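Local structure of hydrolase, haloacid dehalogenase-like family (Porphyromonas gingivalis, 2I6X) at residues G13-H18 with L171-G176. The protein is a predicted hydrolase of the haloacid dehalogenase (HAD) superfamily, whose natural substrate is not established. Residues are numbered along the deposited sequence; the frame is centred on the assembly and turned at random.
Sequences GGVLIH and LFIDDG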
loop_
_atom_site.group_PDB
_atom_site.type_symbol
_atom_site.label_atom_id
_atom_site.label_comp_id
_atom_site.label_asym_id
_atom_site.label_seq_id
_atom_site.Cartn_x
_atom_site.Cartn_y
_atom_site.Cartn_z
ATOM N N GLY A 13 1.388 -3.008 -0.639
ATOM C CA GLY A 13 2.376 -3.331 -1.649
ATOM C C GLY A 13 3.703 -3.636 -0.981
ATOM O O GLY A 13 4.144 -2.884 -0.074
ATOM N N GLY A 14 4.341 -4.730 -1.408
ATOM C CA GLY A 14 5.664 -5.088 -0.895
ATOM C C GLY A 14 5.556 -6.039 0.281
ATOM O O GLY A 14 6.051 -7.169 0.233
ATOM N N VAL A 15 4.837 -5.614 1.299
ATOM C CA VAL A 15 4.618 -6.380 2.517
ATOM C C VAL A 15 3.581 -7.542 2.379
ATOM O O VAL A 15 3.860 -8.685 2.729
ATOM C CB VAL A 15 4.233 -5.351 3.663
ATOM C CG1 VAL A 15 3.901 -6.053 4.963
ATOM C CG2 VAL A 15 5.375 -4.384 3.846
ATOM N N LEU A 16 2.386 -7.232 1.867
ATOM C CA LEU A 16 1.303 -8.211 1.784
ATOM C C LEU A 16 1.087 -8.686 0.346
ATOM O O LEU A 16 0.662 -9.824 0.109
ATOM C CB LEU A 16 0.021 -7.617 2.358
ATOM C CG LEU A 16 -0.000 -7.210 3.840
ATOM C CD1 LEU A 16 -1.246 -6.369 4.218
ATOM C CD2 LEU A 16 0.075 -8.466 4.705
ATOM N N ILE A 17 1.359 -7.811 -0.623
ATOM C CA ILE A 17 1.260 -8.200 -2.018
ATOM C C ILE A 17 2.645 -8.013 -2.607
ATOM O O ILE A 17 3.171 -6.889 -2.612
ATOM C CB ILE A 17 0.256 -7.309 -2.832
ATOM C CG1 ILE A 17 -1.111 -7.233 -2.154
ATOM C CG2 ILE A 17 0.169 -7.773 -4.328
ATOM C CD1 ILE A 17 -2.078 -6.303 -2.873
ATOM N N HIS A 18 3.250 -9.110 -3.066
ATOM C CA HIS A 18 4.532 -9.079 -3.778
ATOM C C HIS A 18 4.316 -8.335 -5.082
ATOM O O HIS A 18 3.330 -8.585 -5.797
ATOM C CB HIS A 18 5.045 -10.514 -4.041
ATOM C CG HIS A 18 6.330 -10.589 -4.823
ATOM N ND1 HIS A 18 6.775 -11.755 -5.412
ATOM C CD2 HIS A 18 7.267 -9.653 -5.107
ATOM C CE1 HIS A 18 7.924 -11.531 -6.025
ATOM N NE2 HIS A 18 8.243 -10.261 -5.859
ATOM N N LEU A 171 4.161 -1.425 16.039
ATOM C CA LEU A 171 5.130 -1.982 15.094
ATOM C C LEU A 171 4.721 -1.637 13.662
ATOM O O LEU A 171 3.603 -1.926 13.264
ATOM C CB LEU A 171 5.262 -3.492 15.303
ATOM C CG LEU A 171 6.136 -4.290 14.344
ATOM C CD1 LEU A 171 7.594 -3.818 14.409
ATOM C CD2 LEU A 171 6.019 -5.785 14.676
ATOM N N PHE A 172 5.612 -0.988 12.908
ATOM C CA PHE A 172 5.327 -0.516 11.528
ATOM C C PHE A 172 6.106 -1.353 10.531
ATOM O O PHE A 172 7.337 -1.431 10.610
ATOM C CB PHE A 172 5.680 0.978 11.392
ATOM C CG PHE A 172 5.516 1.550 9.970
ATOM C CD1 PHE A 172 4.247 1.779 9.426
ATOM C CD2 PHE A 172 6.637 1.885 9.200
ATOM C CE1 PHE A 172 4.087 2.329 8.111
ATOM C CE2 PHE A 172 6.505 2.429 7.914
ATOM C CZ PHE A 172 5.223 2.654 7.357
ATOM N N ILE A 173 5.394 -2.034 9.625
ATOM C CA ILE A 173 6.025 -3.003 8.704
ATOM C C ILE A 173 5.891 -2.479 7.289
ATOM O O ILE A 173 4.789 -2.455 6.713
ATOM C CB ILE A 173 5.456 -4.433 8.887
ATOM C CG1 ILE A 173 5.545 -4.868 10.359
ATOM C CG2 ILE A 173 6.163 -5.463 7.939
ATOM C CD1 ILE A 173 4.685 -6.106 10.730
ATOM N N ASP A 174 7.009 -2.005 6.736
ATOM C CA ASP A 174 7.003 -1.344 5.416
ATOM C C ASP A 174 8.329 -1.635 4.727
ATOM O O ASP A 174 9.357 -1.600 5.367
ATOM C CB ASP A 174 6.777 0.165 5.558
ATOM C CG ASP A 174 6.330 0.858 4.250
ATOM O OD1 ASP A 174 6.857 0.552 3.166
ATOM O OD2 ASP A 174 5.451 1.760 4.295
ATOM N N ASP A 175 8.284 -1.914 3.429
ATOM C CA ASP A 175 9.453 -2.271 2.636
ATOM C C ASP A 175 10.115 -1.030 2.064
ATOM O O ASP A 175 11.172 -1.121 1.435
ATOM C CB ASP A 175 9.041 -3.221 1.475
ATOM C CG ASP A 175 7.980 -2.584 0.520
ATOM O OD1 ASP A 175 6.959 -1.984 0.994
ATOM O OD2 ASP A 175 8.174 -2.702 -0.715
ATOM N N GLY A 176 9.468 0.115 2.260
ATOM C CA GLY A 176 9.968 1.409 1.810
ATOM C C GLY A 176 10.905 2.049 2.800
ATOM O O GLY A 176 10.468 2.532 3.861
#
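Val15 lays its two methyl groups against Ile173 and the backbone that follows it, and this apolar patch is the tightly packed half of the contact. With CG1 anti to the backbone N (chi1 177°), that methyl meets Ile173 CG2 at 3.8 Å, the two side chains crossing at about a right angle. The other branch, Val15 CG2, rests 3.5 Å from the carbonyl Ile173 O and continues over Asp174 CA. Ile173 also packs on Ile8 and Phe10 of the adjacent parallel strand 7-10, and Pro193 touches Val15. The arrangement is that of a HAD Rossmann-like fold, in which the loop after strand 7-10, carrying the DxGGV sequence, faces the two aspartates that follow strand 170-173 at what is, by family analogy, the active site. There Asp174 turns from Val15: its OD1 takes Gly176 N at 2.8 Å, closing an Asx turn just before helix 177-185, and its OD2 forms a salt bridge with Lys150. On the looser, partly exposed side, Asp175 reaches back to the glycines. Gly14, which has no side chain, lets the carboxylate lie against its CA, 3.5 Å from Asp175 OD2, and Asp175 OD1 comes within 3.1 Å of Gly13 O, an approach of two acceptors without a bond. Asp11 OD2 lies close to both Asp174 OD1 and Asp175 OD1.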